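Local coordinates for protein glycoside Hydrolase (Bacteroides uniformis, PDB 5TA0) that probably hydrolyses agarose as a family GH86 glycoside hydrolase, and binds an agarose oligosaccharide in a pocket of its barrel domain, at residues A[78-89]-A[132-143]; A[63-73]-A[404-412]. One frame throughout, in Å; residues are numbered along the deposited sequence.

Contact 1: A[78-89]-A[132-143]; sequences DVYVGRETGMIK and KYSNLILCNQFS. With GAL (beta-D-galactopyranose), chain C; AAL (3,6-anhydro-alpha-L-galactopyranose), chain B; EDO (1,2-ethanediol), chain S.
Strands 80-84 and 134-140 are neighbouring parallel strands of the alpha/beta barrel, their axes 4.6 Å apart and 17° from parallel; joined through helices with no strand between, they form a beta-alpha-beta unit. The ladder starts with Val81 N on Tyr133 O (3.0 Å), then Asn135 N on Val81 O and Ile137 N on Gly82 O. Val81 pairs with Ser134 but Arg83 with Ile137, so the register slips by one residue: a beta bulge, next to the cis peptide bond between Val81 and Gly82.

At the N-terminal end Tyr133 CD1 lies over one face of the Tyr80 ring, Tyr80 CE2 to Tyr133 CD1 3.7 Å, the planes 43° apart. The extended Arg83 side chain, its CG anti to the backbone N, passes obliquely over Ile137; the guanidinium edge meets Ile137 CG2, and NE continues to a salt bridge with Glu199.

The C-terminal ends line the glycan pocket. Lys89 NZ donates to Gln141 OE1 (2.8 Å) from above the carbonyl plane, which helps fix the amide's rotation. The nitrogen of the same amide, Gln141 NE2, donates to Thr85 OG1 (2.9 Å) and to galactose O4 at 3.0 Å, the latter with an N-H...O angle of 164°.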
loop_
_atom_site.group_PDB
_atom_site.type_symbol
_atom_site.label_atom_id
_atom_site.label_comp_id
_atom_site.label_asym_id
_atom_site.label_seq_id
_atom_site.Cartn_x
_atom_site.Cartn_y
_atom_site.Cartn_z
ATOM N N ASP A 78 -13.095 4.292 14.447
ATOM C CA ASP A 78 -13.612 4.011 13.081
ATOM C C ASP A 78 -12.512 3.413 12.203
ATOM O O ASP A 78 -12.064 3.993 11.208
ATOM C CB ASP A 78 -14.234 5.243 12.431
ATOM C CG ASP A 78 -15.064 4.908 11.211
ATOM O OD1 ASP A 78 -15.905 4.014 11.319
ATOM O OD2 ASP A 78 -14.930 5.564 10.182
ATOM N N VAL A 79 -12.115 2.213 12.612
ATOM C CA VAL A 79 -11.000 1.492 12.019
ATOM C C VAL A 79 -11.508 0.197 11.412
ATOM O O VAL A 79 -12.282 -0.508 12.048
ATOM C CB VAL A 79 -9.899 1.196 13.054
ATOM C CG1 VAL A 79 -8.739 0.431 12.423
ATOM C CG2 VAL A 79 -9.408 2.488 13.694
ATOM N N TYR A 80 -11.027 -0.129 10.213
ATOM C CA TYR A 80 -11.543 -1.264 9.449
ATOM C C TYR A 80 -10.553 -2.443 9.421
ATOM O O TYR A 80 -9.370 -2.309 9.767
ATOM C CB TYR A 80 -11.933 -0.780 8.027
ATOM C CG TYR A 80 -13.054 0.234 8.137
ATOM C CD1 TYR A 80 -12.820 1.572 8.493
ATOM C CD2 TYR A 80 -14.378 -0.166 7.965
ATOM C CE1 TYR A 80 -13.892 2.445 8.687
ATOM C CE2 TYR A 80 -15.439 0.713 8.156
ATOM C CZ TYR A 80 -15.186 1.996 8.521
ATOM O OH TYR A 80 -16.254 2.865 8.747
ATOM N N VAL A 81 -11.060 -3.589 9.017
ATOM C CA VAL A 81 -10.276 -4.822 8.882
ATOM C C VAL A 81 -10.665 -5.455 7.547
ATOM O O VAL A 81 -11.689 -5.073 6.977
ATOM C CB VAL A 81 -10.478 -5.783 10.069
ATOM C CG1 VAL A 81 -10.007 -5.140 11.364
ATOM C CG2 VAL A 81 -11.917 -6.215 10.197
ATOM N N GLY A 82 -9.897 -6.408 7.014
ATOM C CA GLY A 82 -8.649 -6.954 7.568
ATOM C C GLY A 82 -8.109 -8.030 6.643
ATOM O O GLY A 82 -8.462 -8.095 5.463
ATOM N N ARG A 83 -7.232 -8.856 7.181
ATOM C CA ARG A 83 -6.567 -9.912 6.415
ATOM C C ARG A 83 -6.274 -11.046 7.355
ATOM O O ARG A 83 -6.000 -10.810 8.547
ATOM C CB ARG A 83 -5.268 -9.380 5.783
ATOM C CG ARG A 83 -4.468 -10.366 4.935
ATOM C CD ARG A 83 -3.493 -9.597 4.069
ATOM N NE ARG A 83 -2.679 -10.395 3.146
ATOM C CZ ARG A 83 -1.455 -10.860 3.384
ATOM N NH1 ARG A 83 -0.772 -11.437 2.404
ATOM N NH2 ARG A 83 -0.889 -10.725 4.560
ATOM N N GLU A 84 -6.360 -12.288 6.868
ATOM C CA GLU A 84 -6.138 -13.440 7.731
ATOM C C GLU A 84 -5.695 -14.647 6.922
ATOM O O GLU A 84 -6.317 -15.018 5.937
ATOM C CB GLU A 84 -7.401 -13.782 8.539
ATOM C CG GLU A 84 -7.157 -14.283 9.958
ATOM C CD GLU A 84 -6.683 -15.714 10.060
ATOM O OE1 GLU A 84 -5.786 -15.978 10.894
ATOM O OE2 GLU A 84 -7.203 -16.592 9.363
ATOM N N THR A 85 -4.622 -15.276 7.386
ATOM C CA THR A 85 -4.035 -16.455 6.745
ATOM C C THR A 85 -3.947 -17.671 7.645
ATOM O O THR A 85 -3.689 -18.779 7.185
ATOM C CB THR A 85 -2.627 -16.168 6.214
ATOM O OG1 THR A 85 -1.718 -16.097 7.317
ATOM C CG2 THR A 85 -2.572 -14.892 5.397
ATOM N N GLY A 86 -4.131 -17.506 8.942
ATOM C CA GLY A 86 -3.910 -18.593 9.880
ATOM C C GLY A 86 -4.991 -19.651 9.915
ATOM O O GLY A 86 -4.674 -20.836 10.068
ATOM N N MET A 87 -6.259 -19.273 9.765
ATOM C CA MET A 87 -7.313 -20.281 9.837
ATOM C C MET A 87 -7.208 -21.236 8.656
ATOM O O MET A 87 -7.277 -22.473 8.831
ATOM C CB MET A 87 -8.694 -19.637 9.879
ATOM C CG MET A 87 -9.808 -20.672 10.055
ATOM S SD MET A 87 -11.495 -20.049 10.147
ATOM C CE MET A 87 -11.527 -19.453 11.808
ATOM N N ILE A 88 -7.047 -20.696 7.454
ATOM C CA ILE A 88 -6.926 -21.536 6.271
ATOM C C ILE A 88 -5.669 -22.435 6.377
ATOM O O ILE A 88 -5.705 -23.615 5.982
ATOM C CB ILE A 88 -7.050 -20.732 4.956
ATOM C CG1 ILE A 88 -7.215 -21.674 3.758
ATOM C CG2 ILE A 88 -5.885 -19.760 4.754
ATOM C CD1 ILE A 88 -7.540 -20.950 2.481
ATOM N N LYS A 89 -4.574 -21.913 6.936
ATOM C CA LYS A 89 -3.374 -22.747 7.106
ATOM C C LYS A 89 -3.641 -23.915 8.035
ATOM O O LYS A 89 -3.227 -25.031 7.748
ATOM C CB LYS A 89 -2.229 -21.915 7.683
ATOM C CG LYS A 89 -0.891 -22.640 7.589
ATOM C CD LYS A 89 0.214 -21.795 8.194
ATOM C CE LYS A 89 1.593 -22.298 7.857
ATOM N NZ LYS A 89 2.558 -21.567 8.732
ATOM N N LYS A 132 -19.899 -4.938 9.634
ATOM C CA LYS A 132 -19.876 -3.724 8.816
ATOM C C LYS A 132 -18.497 -3.035 8.731
ATOM O O LYS A 132 -18.298 -2.179 7.867
ATOM C CB LYS A 132 -20.949 -2.720 9.279
ATOM C CG LYS A 132 -20.743 -2.148 10.657
ATOM C CD LYS A 132 -21.887 -1.219 11.045
ATOM C CE LYS A 132 -21.623 -0.617 12.393
ATOM N NZ LYS A 132 -22.847 0.095 12.867
ATOM N N TYR A 133 -17.579 -3.398 9.647
ATOM C CA TYR A 133 -16.209 -2.893 9.603
ATOM C C TYR A 133 -15.215 -3.816 8.872
ATOM O O TYR A 133 -14.036 -3.510 8.799
ATOM C CB TYR A 133 -15.691 -2.642 11.030
ATOM C CG TYR A 133 -16.436 -1.563 11.781
ATOM C CD1 TYR A 133 -16.075 -0.241 11.650
ATOM C CD2 TYR A 133 -17.479 -1.878 12.639
ATOM C CE1 TYR A 133 -16.733 0.770 12.338
ATOM C CE2 TYR A 133 -18.145 -0.884 13.355
ATOM C CZ TYR A 133 -17.771 0.438 13.188
ATOM O OH TYR A 133 -18.413 1.429 13.891
ATOM N N SER A 134 -15.683 -4.927 8.321
ATOM C CA SER A 134 -14.812 -5.978 7.823
ATOM C C SER A 134 -15.000 -6.240 6.341
ATOM O O SER A 134 -16.131 -6.477 5.866
ATOM C CB SER A 134 -15.103 -7.244 8.613
ATOM O OG SER A 134 -14.236 -8.302 8.205
ATOM N N ASN A 135 -13.891 -6.202 5.607
ATOM C CA ASN A 135 -13.834 -6.644 4.221
ATOM C C ASN A 135 -12.564 -7.470 4.120
ATOM O O ASN A 135 -11.448 -6.943 4.089
ATOM C CB ASN A 135 -13.812 -5.453 3.284
ATOM C CG ASN A 135 -13.937 -5.837 1.815
ATOM O OD1 ASN A 135 -14.097 -7.004 1.491
ATOM N ND2 ASN A 135 -13.883 -4.861 0.936
ATOM N N LEU A 136 -12.711 -8.775 4.167
ATOM C CA LEU A 136 -11.554 -9.643 4.359
ATOM C C LEU A 136 -10.722 -9.857 3.123
ATOM O O LEU A 136 -11.245 -10.190 2.044
ATOM C CB LEU A 136 -11.990 -11.007 4.906
ATOM C CG LEU A 136 -10.894 -12.002 5.275
ATOM C CD1 LEU A 136 -10.123 -11.485 6.464
ATOM C CD2 LEU A 136 -11.492 -13.382 5.535
ATOM N N ILE A 137 -9.407 -9.708 3.304
ATOM C CA ILE A 137 -8.413 -10.238 2.377
ATOM C C ILE A 137 -7.999 -11.611 2.881
ATOM O O ILE A 137 -7.439 -11.752 3.955
ATOM C CB ILE A 137 -7.150 -9.333 2.285
ATOM C CG1 ILE A 137 -7.538 -7.877 1.997
ATOM C CG2 ILE A 137 -6.170 -9.888 1.258
ATOM C CD1 ILE A 137 -6.389 -6.907 2.153
ATOM N N LEU A 138 -8.293 -12.632 2.083
ATOM C CA LEU A 138 -7.859 -13.999 2.354
ATOM C C LEU A 138 -6.594 -14.296 1.535
ATOM O O LEU A 138 -6.468 -13.857 0.407
ATOM C CB LEU A 138 -9.002 -14.959 1.992
ATOM C CG LEU A 138 -8.790 -16.441 2.326
ATOM C CD1 LEU A 138 -8.511 -16.679 3.811
ATOM C CD2 LEU A 138 -10.007 -17.270 1.909
ATOM N N CYS A 139 -5.655 -15.024 2.139
ATOM C CA CYS A 139 -4.432 -15.431 1.461
ATOM C C CYS A 139 -3.903 -16.690 2.088
ATOM O O CYS A 139 -4.120 -16.936 3.294
ATOM C CB CYS A 139 -3.395 -14.307 1.575
ATOM S SG CYS A 139 -1.866 -14.525 0.630
ATOM N N ASN A 140 -3.197 -17.495 1.296
ATOM C CA ASN A 140 -2.442 -18.640 1.821
ATOM C C ASN A 140 -1.011 -18.228 2.136
ATOM O O ASN A 140 -0.325 -17.625 1.289
ATOM C CB ASN A 140 -2.387 -19.762 0.786
ATOM C CG ASN A 140 -3.730 -20.374 0.535
ATOM O OD1 ASN A 140 -4.226 -21.152 1.351
ATOM N ND2 ASN A 140 -4.366 -19.964 -0.563
ATOM N N GLN A 141 -0.517 -18.627 3.308
ATOM C CA GLN A 141 0.938 -18.638 3.521
ATOM C C GLN A 141 1.586 -19.620 2.538
ATOM O O GLN A 141 0.931 -20.501 1.978
ATOM C CB GLN A 141 1.258 -19.022 4.952
ATOM C CG GLN A 141 0.833 -17.978 5.957
ATOM C CD GLN A 141 1.061 -18.414 7.379
ATOM O OE1 GLN A 141 2.115 -19.016 7.715
ATOM N NE2 GLN A 141 0.077 -18.168 8.228
ATOM N N PHE A 142 2.862 -19.397 2.270
ATOM C CA PHE A 142 3.566 -20.145 1.253
ATOM C C PHE A 142 3.474 -21.670 1.417
ATOM O O PHE A 142 3.233 -22.387 0.436
ATOM C CB PHE A 142 5.035 -19.728 1.187
ATOM C CG PHE A 142 5.790 -20.429 0.091
ATOM C CD1 PHE A 142 6.582 -21.555 0.356
ATOM C CD2 PHE A 142 5.645 -20.030 -1.224
ATOM C CE1 PHE A 142 7.226 -22.217 -0.673
ATOM C CE2 PHE A 142 6.282 -20.695 -2.248
ATOM C CZ PHE A 142 7.083 -21.778 -1.965
ATOM N N SER A 143 3.657 -22.154 2.643
ATOM C CA SER A 143 3.766 -23.589 2.920
ATOM C C SER A 143 2.626 -24.027 3.813
ATOM O O SER A 143 2.305 -23.317 4.750
ATOM C CB SER A 143 5.085 -23.838 3.639
ATOM O OG SER A 143 5.304 -25.216 3.827
HETATM C C1 GAL C . 0.204 -15.667 10.828
HETATM C C2 GAL C . -1.130 -16.245 11.307
HETATM C C3 GAL C . -0.955 -17.204 12.491
HETATM C C4 GAL C . 0.141 -18.217 12.187
HETATM C C5 GAL C . 1.415 -17.480 11.781
HETATM C C6 GAL C . 2.580 -18.415 11.466
HETATM O O2 GAL C . -1.966 -15.145 11.666
HETATM O O3 GAL C . -2.207 -17.835 12.818
HETATM O O4 GAL C . -0.257 -19.049 11.084
HETATM O O5 GAL C . 1.165 -16.691 10.607
HETATM O O6 GAL C . 3.734 -17.658 11.061
HETATM C C1 AAL B . 2.821 -12.626 7.530
HETATM C C2 AAL B . 2.043 -13.736 6.795
HETATM C C3 AAL B . 0.775 -14.129 7.534
HETATM C C4 AAL B . 1.105 -14.439 8.977
HETATM C C5 AAL B . 1.391 -13.058 9.475
HETATM C C6 AAL B . 0.277 -12.273 8.861
HETATM O O2 AAL B . 2.839 -14.918 6.662
HETATM O O3 AAL B . -0.054 -12.967 7.652
HETATM O O4 AAL B . -0.077 -14.944 9.632
HETATM O O5 AAL B . 2.630 -12.574 8.947
HETATM C C1 EDO S . -11.892 -1.991 -0.127
HETATM O O1 EDO S . -13.272 -1.952 -0.526
HETATM C C2 EDO S . -11.808 -1.615 1.330
HETATM O O2 EDO S . -12.795 -2.254 2.123
HETATM O O HOH W 1 -17.249 3.854 13.897
HETATM O O HOH W 2 -2.219 -19.847 5.078
#

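Contact 2: A[63-73]-A[404-412]; sequences ANKIADLRDDL and EYVYSELIK
Leu73 CD1 and Ile411 CD1 meet at 3.5 Å, the two side chains overlapping head to tail. Beside them stands the Tyr407 ring. Ile411 CG1, from the ring's own segment, covers one face 3.7 Å above its centre, while Leu73 CD2 sits at the ring edge. Leu69 CD1 approaches CZ of Tyr407 at 4.0 Å, and Ile66 CD1 comes to CE2 of the same ring, both obliquely.

The phenol end leaves this apolar group for helix 69-76. Tyr407 OH donates to the anti lone pair of Asp72 OD1 (2.7 Å), with carboxylate and ring planes 30° apart. Asp72 CG lies anti to the backbone N (chi1 -162°), which carries the carboxylate across to the hydroxyl; its OD2 is paired with Lys76, so both oxygens are engaged.

Farther out the backbones join directly. Tyr405 N bonds to Ala63 O and Lys65 N to Tyr405 O (2.9 Å), each donor in the carbonyl plane and each N-H...O angle above 170°. A water links Ile66 N to Tyr405 O. Asn64 OD1 touches Tyr405 CB at 3.4 Å and also accepts from Lys374. At the solvent-facing end Lys65 lies alongside Val406, and its bends at chi3 and chi4 turn NZ back to Glu404 OE1 in a weak salt bridge (3.2 Å).

The two hydrogen bonds from the N and O of Tyr405 to the residues on either side of Asn64 make a single beta bridge, attaching the loop before helix 69-76 to strand 405-407, which pairs with strand 392-394 through the backbone of Glu404 and Val406 as a two-stranded antiparallel sheet.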
loop_
_atom_site.group_PDB
_atom_site.type_symbol
_atom_site.label_atom_id
_atom_site.label_comp_id
_atom_site.label_asym_id
_atom_site.label_seq_id
_atom_site.Cartn_x
_atom_site.Cartn_y
_atom_site.Cartn_z
ATOM N N ALA A 63 -7.195 -10.687 28.537
ATOM C CA ALA A 63 -5.912 -10.149 28.969
ATOM C C ALA A 63 -5.675 -8.700 28.580
ATOM O O ALA A 63 -4.523 -8.267 28.599
ATOM C CB ALA A 63 -4.775 -11.024 28.480
ATOM N N ASN A 64 -6.730 -7.946 28.289
ATOM C CA ASN A 64 -6.623 -6.545 27.900
ATOM C C ASN A 64 -7.106 -5.599 28.998
ATOM O O ASN A 64 -8.111 -5.875 29.664
ATOM C CB ASN A 64 -7.429 -6.292 26.621
ATOM C CG ASN A 64 -7.046 -7.242 25.498
ATOM O OD1 ASN A 64 -5.882 -7.541 25.299
ATOM N ND2 ASN A 64 -8.037 -7.736 24.759
ATOM N N LYS A 65 -6.404 -4.484 29.183
ATOM C CA LYS A 65 -6.835 -3.467 30.162
ATOM C C LYS A 65 -8.241 -2.957 29.849
ATOM O O LYS A 65 -9.064 -2.801 30.755
ATOM C CB LYS A 65 -5.864 -2.304 30.182
ATOM C CG LYS A 65 -6.118 -1.303 31.303
ATOM C CD LYS A 65 -4.837 -0.612 31.776
ATOM C CE LYS A 65 -3.795 -1.574 32.356
ATOM N NZ LYS A 65 -4.348 -2.678 33.206
ATOM N N ILE A 66 -8.509 -2.692 28.567
ATOM C CA ILE A 66 -9.824 -2.237 28.102
ATOM C C ILE A 66 -10.755 -3.449 27.938
ATOM O O ILE A 66 -10.459 -4.401 27.204
ATOM C CB ILE A 66 -9.704 -1.419 26.788
ATOM C CG1 ILE A 66 -8.847 -0.162 27.013
ATOM C CG2 ILE A 66 -11.086 -1.026 26.284
ATOM C CD1 ILE A 66 -8.587 0.633 25.759
ATOM N N ALA A 67 -11.891 -3.412 28.643
ATOM C CA ALA A 67 -12.801 -4.541 28.703
ATOM C C ALA A 67 -13.479 -4.793 27.358
ATOM O O ALA A 67 -13.542 -5.937 26.912
ATOM C CB ALA A 67 -13.861 -4.325 29.772
ATOM N N ASP A 68 -13.962 -3.721 26.738
ATOM C CA ASP A 68 -14.551 -3.809 25.393
ATOM C C ASP A 68 -13.608 -3.122 24.406
ATOM O O ASP A 68 -13.789 -1.967 24.022
ATOM C CB ASP A 68 -15.966 -3.230 25.333
ATOM C CG ASP A 68 -16.679 -3.565 24.027
ATOM O OD1 ASP A 68 -16.018 -4.019 23.068
ATOM O OD2 ASP A 68 -17.914 -3.372 23.944
ATOM N N LEU A 69 -12.604 -3.884 23.987
ATOM C CA LEU A 69 -11.565 -3.356 23.128
ATOM C C LEU A 69 -12.052 -3.118 21.687
ATOM O O LEU A 69 -11.624 -2.162 21.045
ATOM C CB LEU A 69 -10.339 -4.252 23.148
ATOM C CG LEU A 69 -9.120 -3.718 22.391
ATOM C CD1 LEU A 69 -8.568 -2.438 23.012
ATOM C CD2 LEU A 69 -8.053 -4.792 22.358
ATOM N N ARG A 70 -12.951 -3.965 21.182
ATOM C CA ARG A 70 -13.561 -3.688 19.866
ATOM C C ARG A 70 -14.249 -2.322 19.836
ATOM O O ARG A 70 -14.151 -1.580 18.864
ATOM C CB ARG A 70 -14.572 -4.740 19.457
ATOM C CG ARG A 70 -13.999 -6.085 19.120
ATOM C CD ARG A 70 -15.093 -7.034 18.634
ATOM N NE ARG A 70 -14.588 -8.403 18.527
ATOM C CZ ARG A 70 -14.422 -9.252 19.531
ATOM N NH1 ARG A 70 -14.759 -8.892 20.772
ATOM N NH2 ARG A 70 -13.924 -10.466 19.315
ATOM N N ASP A 71 -15.002 -1.993 20.893
ATOM C CA ASP A 71 -15.689 -0.712 20.918
ATOM C C ASP A 71 -14.720 0.464 20.895
ATOM O O ASP A 71 -14.996 1.506 20.292
ATOM C CB ASP A 71 -16.603 -0.603 22.139
ATOM C CG ASP A 71 -17.433 0.666 22.122
ATOM O OD1 ASP A 71 -18.256 0.818 21.211
ATOM O OD2 ASP A 71 -17.187 1.546 22.964
ATOM N N ASP A 72 -13.591 0.299 21.563
ATOM C CA ASP A 72 -12.605 1.367 21.611
ATOM C C ASP A 72 -11.848 1.499 20.277
ATOM O O ASP A 72 -11.812 2.567 19.656
ATOM C CB ASP A 72 -11.645 1.170 22.781
ATOM C CG ASP A 72 -10.901 2.451 23.138
ATOM O OD1 ASP A 72 -9.718 2.600 22.758
ATOM O OD2 ASP A 72 -11.499 3.339 23.795
ATOM N N LEU A 73 -11.296 0.403 19.793
ATOM C CA LEU A 73 -10.442 0.488 18.617
ATOM C C LEU A 73 -11.234 0.567 17.322
ATOM O O LEU A 73 -10.984 1.451 16.490
ATOM C CB LEU A 73 -9.485 -0.690 18.591
ATOM C CG LEU A 73 -8.440 -0.725 17.475
ATOM C CD1 LEU A 73 -7.733 0.600 17.225
ATOM C CD2 LEU A 73 -7.434 -1.844 17.768
ATOM N N GLU A 404 -1.235 -6.951 31.819
ATOM C CA GLU A 404 -2.311 -6.866 30.843
ATOM C C GLU A 404 -1.876 -6.059 29.638
ATOM O O GLU A 404 -0.986 -5.220 29.711
ATOM C CB GLU A 404 -3.537 -6.203 31.458
ATOM C CG GLU A 404 -4.117 -6.968 32.635
ATOM C CD GLU A 404 -5.574 -6.640 32.868
ATOM O OE1 GLU A 404 -5.869 -5.450 33.160
ATOM O OE2 GLU A 404 -6.401 -7.573 32.737
ATOM N N TYR A 405 -2.565 -6.286 28.525
ATOM C CA TYR A 405 -2.261 -5.562 27.303
ATOM C C TYR A 405 -2.837 -4.149 27.292
ATOM O O TYR A 405 -3.981 -3.916 27.697
ATOM C CB TYR A 405 -2.809 -6.335 26.098
ATOM C CG TYR A 405 -1.974 -7.503 25.671
ATOM C CD1 TYR A 405 -2.210 -8.785 26.135
ATOM C CD2 TYR A 405 -0.942 -7.325 24.762
ATOM C CE1 TYR A 405 -1.450 -9.859 25.701
ATOM C CE2 TYR A 405 -0.181 -8.385 24.319
ATOM C CZ TYR A 405 -0.442 -9.656 24.773
ATOM O OH TYR A 405 0.296 -10.702 24.329
ATOM N N VAL A 406 -2.040 -3.229 26.777
ATOM C CA VAL A 406 -2.399 -1.839 26.558
ATOM C C VAL A 406 -1.980 -1.479 25.116
ATOM O O VAL A 406 -1.231 -2.211 24.485
ATOM C CB VAL A 406 -1.677 -0.911 27.546
ATOM C CG1 VAL A 406 -2.105 -1.241 28.971
ATOM C CG2 VAL A 406 -0.149 -0.975 27.418
ATOM N N TYR A 407 -2.423 -0.339 24.608
ATOM C CA TYR A 407 -2.016 0.054 23.249
ATOM C C TYR A 407 -0.518 0.258 23.170
ATOM O O TYR A 407 0.103 0.829 24.080
ATOM C CB TYR A 407 -2.699 1.332 22.800
ATOM C CG TYR A 407 -4.169 1.184 22.471
ATOM C CD1 TYR A 407 -4.607 0.244 21.537
ATOM C CD2 TYR A 407 -5.112 2.020 23.046
ATOM C CE1 TYR A 407 -5.947 0.124 21.217
ATOM C CE2 TYR A 407 -6.464 1.900 22.738
ATOM C CZ TYR A 407 -6.879 0.952 21.815
ATOM O OH TYR A 407 -8.218 0.810 21.481
ATOM N N SER A 408 0.078 -0.224 22.080
ATOM C CA SER A 408 1.408 0.180 21.674
ATOM C C SER A 408 1.351 1.609 21.149
ATOM O O SER A 408 0.272 2.223 21.111
ATOM C CB SER A 408 1.944 -0.744 20.600
ATOM O OG SER A 408 1.299 -0.456 19.346
ATOM N N GLU A 409 2.468 2.146 20.662
ATOM C CA GLU A 409 2.435 3.477 20.089
ATOM C C GLU A 409 1.786 3.495 18.705
ATOM O O GLU A 409 1.477 4.570 18.210
ATOM C CB GLU A 409 3.824 4.110 20.032
ATOM C CG GLU A 409 4.483 4.235 21.412
ATOM C CD GLU A 409 3.617 5.003 22.376
ATOM O OE1 GLU A 409 3.227 6.136 22.046
ATOM O OE2 GLU A 409 3.219 4.451 23.433
ATOM N N LEU A 410 1.529 2.324 18.119
ATOM C CA LEU A 410 0.870 2.317 16.804
ATOM C C LEU A 410 -0.556 2.861 16.859
ATOM O O LEU A 410 -1.085 3.306 15.827
ATOM C CB LEU A 410 0.910 0.910 16.195
ATOM C CG LEU A 410 2.305 0.291 16.013
ATOM C CD1 LEU A 410 2.240 -1.071 15.346
ATOM C CD2 LEU A 410 3.260 1.193 15.246
ATOM N N ILE A 411 -1.169 2.920 18.044
ATOM C CA ILE A 411 -2.488 3.545 18.161
ATOM C C ILE A 411 -2.457 5.010 17.738
ATOM O O ILE A 411 -3.477 5.570 17.315
ATOM C CB ILE A 411 -3.082 3.384 19.588
ATOM C CG1 ILE A 411 -4.583 3.689 19.623
ATOM C CG2 ILE A 411 -2.377 4.275 20.626
ATOM C CD1 ILE A 411 -5.452 2.834 18.724
ATOM N N LYS A 412 -1.299 5.650 17.848
ATOM C CA LYS A 412 -1.177 7.064 17.482
ATOM C C LYS A 412 -1.508 7.312 16.014
ATOM O O LYS A 412 -1.964 8.398 15.671
ATOM C CB LYS A 412 0.201 7.635 17.832
ATOM C CG LYS A 412 0.378 7.852 19.325
ATOM C CD LYS A 412 1.782 8.295 19.670
ATOM C CE LYS A 412 1.864 8.960 21.033
ATOM N NZ LYS A 412 1.439 8.121 22.158
HETATM O O HOH W 3 -6.380 -2.896 26.475
#

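Both contacts border the turn from helix 69-76 into strand 80-84, and they touch where Val79 CG2 packs on Leu73 O at 3.4 Å; their centres are 20 Å apart. Contact 1 is the more central, its centre about 15 Å from the centre of the chain, against 25 Å for that of contact 2, and buries 984 Å² against 529 Å². Thirteen of its 22 touching residues are buried, compared with four of 12 in contact 2. Its bulged parallel ladder ends in polar side chains at the sugar. Contact 2, on the barrel's periphery, has one backbone bridge and relies on a tyrosine set among aliphatic groups, with a surface ion pair outside.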